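Local coordinates for protein similar to metal-dependent hydrolase (Staphylococcus aureus subsp. aureus Mu50, PDB 3ESH), which is a probable metal-dependent hydrolase of the metallo-beta-lactamase superfamily, whose exact substrate is not established, at residues K200-D206 with Y245-H251; A22-V27 with L217-Y222; T118-A124 with K157-S161; I66-K70 with V81-S85. All coordinates share one frame; numbering follows the deposited sequence.

Contact 1 of 4, residues K200-D206 with Y245-H251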
# COMPACT_ATOMS: atom_id res chain seq x y z
N LYS A 200 0.12 33.05 15.25
CA LYS A 200 -0.11 31.66 14.95
C LYS A 200 -0.17 30.81 16.21
O LYS A 200 0.59 31.02 17.15
CB LYS A 200 1.00 31.16 14.03
CG LYS A 200 1.18 32.04 12.79
CD LYS A 200 2.43 31.66 12.02
CE LYS A 200 2.67 32.59 10.84
NZ LYS A 200 1.54 32.55 9.87
N ALA A 201 -1.10 29.86 16.23
CA ALA A 201 -1.26 28.95 17.35
C ALA A 201 -1.55 27.58 16.80
O ALA A 201 -2.09 27.45 15.69
CB ALA A 201 -2.39 29.40 18.24
N VAL A 202 -1.20 26.54 17.56
CA VAL A 202 -1.45 25.19 17.12
C VAL A 202 -1.69 24.25 18.29
O VAL A 202 -1.11 24.41 19.36
CB VAL A 202 -0.27 24.64 16.28
CG1 VAL A 202 0.97 24.53 17.14
CG2 VAL A 202 -0.65 23.29 15.68
N HIS A 203 -2.59 23.30 18.08
CA HIS A 203 -2.89 22.29 19.08
C HIS A 203 -2.64 20.97 18.38
O HIS A 203 -3.38 20.59 17.48
CB HIS A 203 -4.35 22.37 19.52
CG HIS A 203 -4.75 21.25 20.43
ND1 HIS A 203 -4.07 20.97 21.59
CD2 HIS A 203 -5.73 20.32 20.32
CE1 HIS A 203 -4.62 19.91 22.17
NE2 HIS A 203 -5.62 19.50 21.42
N MSE A 204 -1.58 20.28 18.78
CA MSE A 204 -1.23 19.01 18.18
C MSE A 204 -1.89 17.79 18.82
O MSE A 204 -1.44 16.66 18.64
CB MSE A 204 0.29 18.87 18.14
CG MSE A 204 0.86 19.65 16.98
SE MSE A 204 2.73 19.80 17.03
CE MSE A 204 3.17 17.98 16.75
N GLY A 205 -2.99 18.02 19.55
CA GLY A 205 -3.69 16.91 20.18
C GLY A 205 -2.78 15.93 20.91
O GLY A 205 -1.77 16.32 21.49
N ASP A 206 -3.13 14.65 20.88
CA ASP A 206 -2.35 13.64 21.58
C ASP A 206 -1.04 13.22 20.91
O ASP A 206 -0.46 12.19 21.25
CB ASP A 206 -3.21 12.41 21.87
CG ASP A 206 -4.20 12.65 23.00
OD1 ASP A 206 -4.08 13.69 23.67
OD2 ASP A 206 -5.08 11.80 23.23
N TYR A 245 5.05 29.82 16.68
CA TYR A 245 3.70 29.40 17.01
C TYR A 245 3.51 29.24 18.52
O TYR A 245 4.46 28.99 19.26
CB TYR A 245 3.38 28.05 16.39
CG TYR A 245 2.75 28.07 15.03
CD1 TYR A 245 3.47 28.46 13.90
CD2 TYR A 245 1.44 27.63 14.86
CE1 TYR A 245 2.89 28.40 12.62
CE2 TYR A 245 0.86 27.57 13.60
CZ TYR A 245 1.59 27.95 12.49
OH TYR A 245 1.02 27.83 11.25
N TRP A 246 2.26 29.40 18.96
CA TRP A 246 1.91 29.20 20.34
C TRP A 246 1.41 27.76 20.36
O TRP A 246 0.59 27.38 19.52
CB TRP A 246 0.76 30.11 20.77
CG TRP A 246 1.19 31.44 21.28
CD1 TRP A 246 1.28 32.61 20.58
CD2 TRP A 246 1.60 31.73 22.61
NE1 TRP A 246 1.71 33.61 21.40
CE2 TRP A 246 1.92 33.10 22.66
CE3 TRP A 246 1.73 30.97 23.78
CZ2 TRP A 246 2.36 33.73 23.83
CZ3 TRP A 246 2.17 31.59 24.94
CH2 TRP A 246 2.48 32.96 24.95
N PHE A 247 1.91 26.95 21.28
CA PHE A 247 1.46 25.57 21.37
C PHE A 247 0.38 25.50 22.43
O PHE A 247 0.62 25.84 23.58
CB PHE A 247 2.62 24.66 21.73
CG PHE A 247 3.56 24.38 20.58
CD1 PHE A 247 3.37 23.28 19.76
CD2 PHE A 247 4.65 25.21 20.34
CE1 PHE A 247 4.24 23.00 18.72
CE2 PHE A 247 5.53 24.95 19.29
CZ PHE A 247 5.33 23.84 18.48
N LEU A 248 -0.82 25.08 22.03
CA LEU A 248 -1.94 24.95 22.95
C LEU A 248 -2.05 23.50 23.43
O LEU A 248 -1.82 22.56 22.67
CB LEU A 248 -3.24 25.36 22.26
CG LEU A 248 -3.26 26.75 21.61
CD1 LEU A 248 -4.64 27.05 21.04
CD2 LEU A 248 -2.86 27.79 22.63
N PHE A 249 -2.41 23.32 24.70
CA PHE A 249 -2.53 22.00 25.28
C PHE A 249 -3.90 21.72 25.85
O PHE A 249 -4.60 22.62 26.30
CB PHE A 249 -1.47 21.81 26.35
CG PHE A 249 -0.08 21.81 25.79
CD1 PHE A 249 0.44 20.66 25.19
CD2 PHE A 249 0.69 22.98 25.79
CE1 PHE A 249 1.70 20.67 24.60
CE2 PHE A 249 1.95 23.00 25.21
CZ PHE A 249 2.46 21.84 24.61
N TYR A 250 -4.28 20.45 25.83
CA TYR A 250 -5.57 20.00 26.30
C TYR A 250 -5.37 19.18 27.56
O TYR A 250 -6.21 19.21 28.46
CB TYR A 250 -6.21 19.13 25.21
CG TYR A 250 -7.53 18.46 25.56
CD1 TYR A 250 -8.75 19.09 25.32
CD2 TYR A 250 -7.56 17.16 26.07
CE1 TYR A 250 -9.96 18.44 25.56
CE2 TYR A 250 -8.76 16.50 26.31
CZ TYR A 250 -9.96 17.14 26.05
OH TYR A 250 -11.14 16.47 26.27
N HIS A 251 -4.25 18.47 27.61
CA HIS A 251 -3.90 17.58 28.73
C HIS A 251 -2.86 18.07 29.73
O HIS A 251 -2.69 17.45 30.78
CB HIS A 251 -3.38 16.23 28.22
CG HIS A 251 -4.44 15.32 27.69
ND1 HIS A 251 -5.62 15.10 28.35
CD2 HIS A 251 -4.47 14.54 26.59
CE1 HIS A 251 -6.34 14.20 27.69
NE2 HIS A 251 -5.65 13.85 26.61
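Val-202 and Phe-247 lie side by side on one face of the sheet, with Val-202 CG1 3.8 Å from Phe-247 CD1. The selenium of Met-204, a selenomethionine, reaches the edge of the same ring, 3.9 Å from Phe-247 CE1, in a Met-aromatic contact. Helix 226-242 packs on this face through Phe-240 and Met-236. Ala-201 CB meets Trp-246 CB on the other face. Lys-200 CB sits over the Tyr-245 ring, 3.4 Å from its centroid, a CH-pi contact. The lysine then leads away to a salt bridge with Glu-195. Parallel strand bonds join the backbones: Trp-246 N to Lys-200 O, Val-202 N to Trp-246 O, and Leu-248 N to Val-202 O. At the strand ends, chi1 of His-203 (173°) sets CG anti to the backbone N. Its ring can then give ND1-H to Leu-248 O at 3.0 Å, almost straight at 178°. The acceptor lies in the imidazole plane but the donor above the carbonyl plane. Farther out, Asp-206 OD1 lies 3.1 Å from His-251 CD2; His-251 ND1 is bonded to Pro-47 O. Donor atoms of Asp-206, His-110 and His-185 appear to face one vacant point, possibly an empty metal site as in the metallo-beta-lactamase fold.

Contact 2 of 4, residues A22-V27 with L217-Y222; sequences AMFGVV and LWVTAY
A loop of the metallo-beta-lactamase domain meets helix 20-24 and the turn that follows, close to the possible metal site: Tyr-222 also touches His-185. Ala-221 N gives the direct backbone bond to Ala-22 O, 2.7 Å long. The selenium of Met-23, a selenomethionine, comes in at the edge of the Tyr-222 ring, 3.4 Å from Tyr-222 CE2, a Met-aromatic contact. The bend at chi2 (-67°) brings the selenium to the ring. Ala-22 CB packs by the hydroxyl end of the same tyrosine. At the other end, the two methyls of Val-27 lie over one face of the Trp-218 indole. Val-27 CG2 is above the five-membered ring, and Val-27 CG1 is 3.6 Å from Trp-218 CZ2. Phe-24 meets the indole at a steep angle, planes 88° apart, with Phe-24 CD2 3.9 Å from Trp-218 CE3. A water links Val-26 N to Val-219 O. Gly-25 takes a positive phi in the type II' turn from Phe-24 to Val-27. Val-26 of a second subunit packs on Ala-22 and Tyr-222. Within the chain, Val-219 rests on helix 226-242, Trp-32 of helix 29-32 touches Val-27 and Trp-218, and Met-18 of strand 15-19 touches Met-23 and Tyr-222.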
# COMPACT_ATOMS: atom_id res chain seq x y z
N ALA A 22 2.40 4.38 30.54
CA ALA A 22 1.67 4.28 29.29
C ALA A 22 1.68 5.59 28.52
O ALA A 22 1.63 5.61 27.28
CB ALA A 22 0.23 3.83 29.56
N MSE A 23 1.74 6.69 29.27
CA MSE A 23 1.77 8.02 28.64
C MSE A 23 3.15 8.40 28.13
O MSE A 23 3.28 9.39 27.41
CB MSE A 23 1.28 9.09 29.61
CG MSE A 23 -0.18 9.05 29.93
SE MSE A 23 -1.30 9.50 28.39
CE MSE A 23 -0.73 11.29 28.17
N PHE A 24 4.18 7.63 28.49
CA PHE A 24 5.54 7.96 28.05
C PHE A 24 6.25 6.84 27.31
O PHE A 24 7.42 6.97 26.93
CB PHE A 24 6.37 8.42 29.24
CG PHE A 24 6.04 9.81 29.70
CD1 PHE A 24 5.32 10.02 30.87
CD2 PHE A 24 6.45 10.91 28.96
CE1 PHE A 24 5.00 11.31 31.29
CE2 PHE A 24 6.14 12.21 29.36
CZ PHE A 24 5.42 12.41 30.53
N GLY A 25 5.53 5.75 27.09
CA GLY A 25 6.06 4.62 26.36
C GLY A 25 7.45 4.15 26.73
O GLY A 25 7.68 3.68 27.84
N VAL A 26 8.38 4.28 25.79
CA VAL A 26 9.75 3.83 25.98
C VAL A 26 10.60 4.63 26.96
O VAL A 26 11.62 4.14 27.42
CB VAL A 26 10.50 3.77 24.64
CG1 VAL A 26 9.69 2.93 23.65
CG2 VAL A 26 10.75 5.18 24.10
N VAL A 27 10.19 5.85 27.28
CA VAL A 27 10.96 6.67 28.21
C VAL A 27 10.93 6.08 29.61
O VAL A 27 9.86 5.95 30.22
CB VAL A 27 10.40 8.12 28.26
CG1 VAL A 27 11.20 8.95 29.25
CG2 VAL A 27 10.47 8.75 26.88
N LEU A 217 10.78 11.62 20.12
CA LEU A 217 10.88 10.21 20.52
C LEU A 217 10.01 9.87 21.74
O LEU A 217 9.79 8.69 22.04
CB LEU A 217 12.32 9.85 20.82
CG LEU A 217 13.29 9.92 19.63
CD1 LEU A 217 14.69 9.53 20.08
CD2 LEU A 217 12.81 9.02 18.51
N TRP A 218 9.53 10.88 22.44
CA TRP A 218 8.71 10.67 23.62
C TRP A 218 7.22 10.62 23.27
O TRP A 218 6.50 11.59 23.48
CB TRP A 218 8.97 11.78 24.65
CG TRP A 218 10.31 11.69 25.36
CD1 TRP A 218 11.51 11.31 24.81
CD2 TRP A 218 10.59 12.04 26.73
NE1 TRP A 218 12.51 11.40 25.75
CE2 TRP A 218 11.97 11.85 26.93
CE3 TRP A 218 9.80 12.49 27.79
CZ2 TRP A 218 12.59 12.10 28.15
CZ3 TRP A 218 10.42 12.75 29.01
CH2 TRP A 218 11.80 12.55 29.18
N VAL A 219 6.77 9.48 22.74
CA VAL A 219 5.36 9.32 22.39
C VAL A 219 4.68 8.34 23.34
O VAL A 219 5.33 7.45 23.90
CB VAL A 219 5.20 8.81 20.93
CG1 VAL A 219 5.82 9.79 19.97
CG2 VAL A 219 5.83 7.43 20.77
N THR A 220 3.38 8.49 23.54
CA THR A 220 2.66 7.60 24.45
C THR A 220 2.58 6.19 23.88
O THR A 220 2.71 5.98 22.66
CB THR A 220 1.21 8.08 24.71
OG1 THR A 220 0.37 7.63 23.65
CG2 THR A 220 1.16 9.60 24.79
N ALA A 221 2.36 5.21 24.76
CA ALA A 221 2.23 3.83 24.32
C ALA A 221 0.84 3.63 23.70
O ALA A 221 0.58 2.61 23.05
CB ALA A 221 2.41 2.90 25.49
N TYR A 222 -0.04 4.60 23.92
CA TYR A 222 -1.41 4.57 23.38
C TYR A 222 -1.40 4.73 21.87
O TYR A 222 -2.30 4.26 21.18
CB TYR A 222 -2.27 5.68 23.98
CG TYR A 222 -2.57 5.52 25.46
CD1 TYR A 222 -3.28 4.42 25.93
CD2 TYR A 222 -2.14 6.46 26.38
CE1 TYR A 222 -3.54 4.25 27.29
CE2 TYR A 222 -2.40 6.31 27.75
CZ TYR A 222 -3.10 5.20 28.19
OH TYR A 222 -3.36 5.04 29.53
O HOH W 1 7.54 5.68 23.06

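Contact 3 of 4, residues T118-A124 with K157-S161; sequences TDQAGHA and KGDYS
Thr-118 and Tyr-160 cross at about a right angle. The methyl CG2 of Thr-118 comes to the edge of the tyrosine ring, near its plane, and stands 3.3 Å from both Tyr-160 CD2 and Tyr-160 CE2. The hydroxyl of the threonine belongs elsewhere: OG1 is bonded to Lys-70 NZ. Tyr-160 has its CG between the backbone N and the carbonyl carbon (chi1 63°). The ring is thereby folded back over its own segment, and Gly-158 O lies above one face, offset toward the rim. The tyrosine ring also meets His-131, with planes at about 15°, and touches Trp-138 and Phe-141 of helix 135-142. Its OH is bonded to Asn-156 O. A second pair lies toward the surface. His-123 and Asp-159 cross obliquely, with the carboxylate turned 84° from the imidazole plane. Asp-159 OD2 is at the ring edge, 3.4 Å from His-123 CD2, so it faces a ring carbon. Between the two pairs sits Ala-124, with Ala-124 CB 4.3 Å from Tyr-160 CB. The backbones approach closely at Gly-122 and Gly-158, whose CA atoms are 4.7 Å apart. Asp-159 N makes a weak bond to Gly-122 O at 3.4 Å. Within 118-124, His-123 N donates to Asp-119 OD1, which it meets from above the carboxylate plane. The contact thus joins the loops before strands 130-134 and 164-167 mainly by van der Waals packing. Weak polar links add to it, and the hydroxyls of Thr-118 and Tyr-160 bond to residues outside the two segments.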
# COMPACT_ATOMS: atom_id res chain seq x y z
N THR A 118 -22.25 14.26 24.49
CA THR A 118 -23.67 14.05 24.72
C THR A 118 -23.92 13.83 26.19
O THR A 118 -23.00 13.54 26.95
CB THR A 118 -24.18 12.80 23.99
OG1 THR A 118 -23.58 11.64 24.57
CG2 THR A 118 -23.85 12.87 22.51
N ASP A 119 -25.17 13.99 26.62
CA ASP A 119 -25.53 13.73 27.99
C ASP A 119 -26.04 12.30 27.93
O ASP A 119 -25.90 11.63 26.93
CB ASP A 119 -26.68 14.66 28.44
CG ASP A 119 -27.86 14.68 27.46
OD1 ASP A 119 -28.29 13.60 27.03
OD2 ASP A 119 -28.36 15.77 27.13
N GLN A 120 -26.59 11.82 29.05
CA GLN A 120 -27.13 10.44 29.07
C GLN A 120 -28.36 10.36 28.18
O GLN A 120 -29.16 11.31 28.13
CB GLN A 120 -27.53 10.07 30.44
CG GLN A 120 -26.49 10.57 31.34
CD GLN A 120 -27.07 11.60 32.25
OE1 GLN A 120 -27.51 12.70 31.82
NE2 GLN A 120 -27.08 11.26 33.55
N ALA A 121 -28.61 9.19 27.62
CA ALA A 121 -29.74 9.11 26.71
C ALA A 121 -29.15 9.65 25.38
O ALA A 121 -29.89 10.01 24.47
CB ALA A 121 -30.90 10.00 27.13
N GLY A 122 -27.82 9.71 25.31
CA GLY A 122 -27.12 10.15 24.12
C GLY A 122 -27.72 11.30 23.34
O GLY A 122 -27.59 11.34 22.12
N HIS A 123 -28.38 12.24 24.02
CA HIS A 123 -28.96 13.37 23.30
C HIS A 123 -27.84 14.08 22.56
O HIS A 123 -27.50 13.70 21.44
CB HIS A 123 -29.64 14.37 24.23
CG HIS A 123 -30.08 15.62 23.53
ND1 HIS A 123 -30.33 16.80 24.21
CD2 HIS A 123 -30.29 15.89 22.22
CE1 HIS A 123 -30.68 17.73 23.34
NE2 HIS A 123 -30.66 17.21 22.13
N ALA A 124 -27.26 15.10 23.19
CA ALA A 124 -26.17 15.84 22.57
C ALA A 124 -26.00 17.22 23.16
O ALA A 124 -26.81 18.10 22.92
CB ALA A 124 -26.39 15.98 21.07
N LYS A 157 -22.06 7.78 21.37
CA LYS A 157 -22.75 8.10 20.12
C LYS A 157 -23.90 9.06 20.45
O LYS A 157 -24.30 9.17 21.61
CB LYS A 157 -23.31 6.83 19.49
CG LYS A 157 -22.29 5.80 19.06
CD LYS A 157 -22.88 4.90 18.00
CE LYS A 157 -21.86 3.93 17.41
NZ LYS A 157 -21.49 2.85 18.35
N GLY A 158 -24.42 9.76 19.44
CA GLY A 158 -25.53 10.66 19.70
C GLY A 158 -25.93 11.70 18.67
O GLY A 158 -25.27 11.87 17.65
N ASP A 159 -27.04 12.38 18.97
CA ASP A 159 -27.65 13.44 18.15
C ASP A 159 -26.70 14.30 17.35
O ASP A 159 -27.03 14.72 16.24
CB ASP A 159 -28.49 14.38 19.02
CG ASP A 159 -29.82 13.81 19.39
OD1 ASP A 159 -29.86 12.66 19.88
OD2 ASP A 159 -30.84 14.50 19.20
N TYR A 160 -25.55 14.61 17.94
CA TYR A 160 -24.58 15.46 17.28
C TYR A 160 -24.25 14.86 15.92
O TYR A 160 -24.01 15.59 14.97
CB TYR A 160 -23.30 15.60 18.12
CG TYR A 160 -22.54 14.31 18.37
CD1 TYR A 160 -21.67 13.78 17.42
CD2 TYR A 160 -22.69 13.63 19.56
CE1 TYR A 160 -20.98 12.61 17.66
CE2 TYR A 160 -22.01 12.45 19.82
CZ TYR A 160 -21.15 11.94 18.86
OH TYR A 160 -20.48 10.78 19.13
N SER A 161 -24.28 13.53 15.83
CA SER A 161 -23.98 12.88 14.57
C SER A 161 -24.89 13.35 13.45
O SER A 161 -24.68 13.01 12.29
CB SER A 161 -24.07 11.35 14.70
OG SER A 161 -25.42 10.92 14.70

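Contact 4 of 4, residues I66-K70 with V81-S85; sequences IGNGK and VDEES
Glu-84 OE2 accepts a hydrogen bond from Gly-69 N at 2.8 Å, with an N-H...O angle of 163°. The donor arrives on the syn side of the carboxylate, 32° out of its plane. This contact closes the short helical excursion 73-78 of the metallo-beta-lactamase domain, joining the loop after strand 59-61 to the loop before helix 87-92. The second direct bond runs between backbones: Ser-85 N to Gly-67 O, 3.2 Å. Here the donor stands above the carbonyl plane. Ser-85 CB also packs against Gly-67 O. Beyond this shell, a water ties the two segments together. It donates to Ile-66 O and to Glu-84 OE2 and accepts from Lys-70 N. Glu-84 OE2 therefore receives two bonds, one from Gly-69 N and one from the water, which probably favours its charged form. The glutamate chain is extended at chi2 (175°), which carries the carboxylate across to the glycine. Gly-67 and Gly-69 both have positive phi, and they turn the backbone past the acid. Farther out, Ser-85 OG is bonded to Ile-87 N at the start of helix 87-92. Lys-70 turns away, and its NZ also bonds to Ala-115 O. The apolar side of the contact is small. Ile-66 and Val-81 reach toward each other tip to tip, with Ile-66 CD1 3.3 Å from Val-81 CG1.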
# COMPACT_ATOMS: atom_id res chain seq x y z
N ILE A 66 -14.78 15.03 29.57
CA ILE A 66 -15.40 13.79 30.00
C ILE A 66 -16.89 13.87 30.29
O ILE A 66 -17.50 12.89 30.72
CB ILE A 66 -14.70 13.22 31.25
CG1 ILE A 66 -14.56 14.33 32.31
CG2 ILE A 66 -13.35 12.61 30.86
CD1 ILE A 66 -13.80 13.91 33.56
N GLY A 67 -17.48 15.04 30.08
CA GLY A 67 -18.90 15.21 30.30
C GLY A 67 -19.44 15.09 31.72
O GLY A 67 -18.69 15.14 32.71
N ASN A 68 -20.76 14.92 31.82
CA ASN A 68 -21.47 14.82 33.10
C ASN A 68 -22.39 13.61 33.11
O ASN A 68 -23.28 13.50 32.28
CB ASN A 68 -22.28 16.10 33.31
CG ASN A 68 -21.40 17.32 33.33
OD1 ASN A 68 -20.76 17.62 34.34
ND2 ASN A 68 -21.34 18.03 32.20
N GLY A 69 -22.15 12.70 34.05
CA GLY A 69 -22.96 11.49 34.12
C GLY A 69 -22.67 10.45 33.04
O GLY A 69 -23.36 9.44 32.97
N LYS A 70 -21.65 10.69 32.20
CA LYS A 70 -21.30 9.76 31.12
C LYS A 70 -20.48 8.54 31.56
O LYS A 70 -20.79 7.41 31.19
CB LYS A 70 -20.54 10.51 30.02
CG LYS A 70 -21.39 11.55 29.29
CD LYS A 70 -22.55 10.88 28.54
CE LYS A 70 -22.07 10.01 27.40
NZ LYS A 70 -21.81 10.80 26.18
N VAL A 81 -10.85 10.28 37.96
CA VAL A 81 -11.56 11.53 37.77
C VAL A 81 -11.79 12.19 39.14
O VAL A 81 -12.42 11.60 40.02
CB VAL A 81 -12.92 11.28 37.11
CG1 VAL A 81 -13.50 12.57 36.59
CG2 VAL A 81 -12.76 10.27 35.99
N ASP A 82 -11.28 13.40 39.33
CA ASP A 82 -11.48 14.10 40.60
C ASP A 82 -12.80 14.84 40.52
O ASP A 82 -13.61 14.79 41.46
CB ASP A 82 -10.35 15.09 40.85
CG ASP A 82 -9.00 14.44 40.85
OD1 ASP A 82 -8.82 13.43 41.57
OD2 ASP A 82 -8.12 14.94 40.12
N GLU A 83 -13.01 15.53 39.40
CA GLU A 83 -14.22 16.29 39.16
C GLU A 83 -14.64 16.03 37.72
O GLU A 83 -13.81 15.78 36.86
CB GLU A 83 -13.96 17.79 39.36
CG GLU A 83 -12.96 18.39 38.35
CD GLU A 83 -12.77 19.89 38.50
OE1 GLU A 83 -13.74 20.65 38.28
OE2 GLU A 83 -11.64 20.33 38.84
N GLU A 84 -15.94 16.07 37.47
CA GLU A 84 -16.45 15.88 36.13
C GLU A 84 -16.45 17.25 35.47
O GLU A 84 -16.02 18.24 36.07
CB GLU A 84 -17.87 15.32 36.16
CG GLU A 84 -17.95 13.82 36.46
CD GLU A 84 -19.38 13.32 36.61
OE1 GLU A 84 -20.00 13.57 37.67
OE2 GLU A 84 -19.89 12.67 35.68
N SER A 85 -16.94 17.31 34.24
CA SER A 85 -16.97 18.54 33.46
C SER A 85 -17.73 19.71 34.08
O SER A 85 -18.74 19.53 34.75
CB SER A 85 -17.52 18.23 32.07
OG SER A 85 -17.54 19.37 31.24
O HOH W 2 -19.02 11.82 32.70

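In the fold
Contact 1 is the core contact, with 11 of its 13 touching residues buried. It alone pairs two strands, and it combines regular backbone bonds with aromatic packing. The other three are partly buried and join loops, in contact 2 with a short helix. Contacts 1 and 2 are linked through helix 226-242, which packs on both. Contact 1 holds Asp-206 of the possible metal site, while contact 2 only touches that site through Tyr-222. Contact 2 is rich in aromatic packing and is the one that another subunit touches. Contacts 3 and 4 lie on the same side of the chain's centre and meet through Thr-118 and Lys-70. Contact 3 relies mainly on packing, whereas contact 4 uses a carboxylate, backbone bonds and a bridging water.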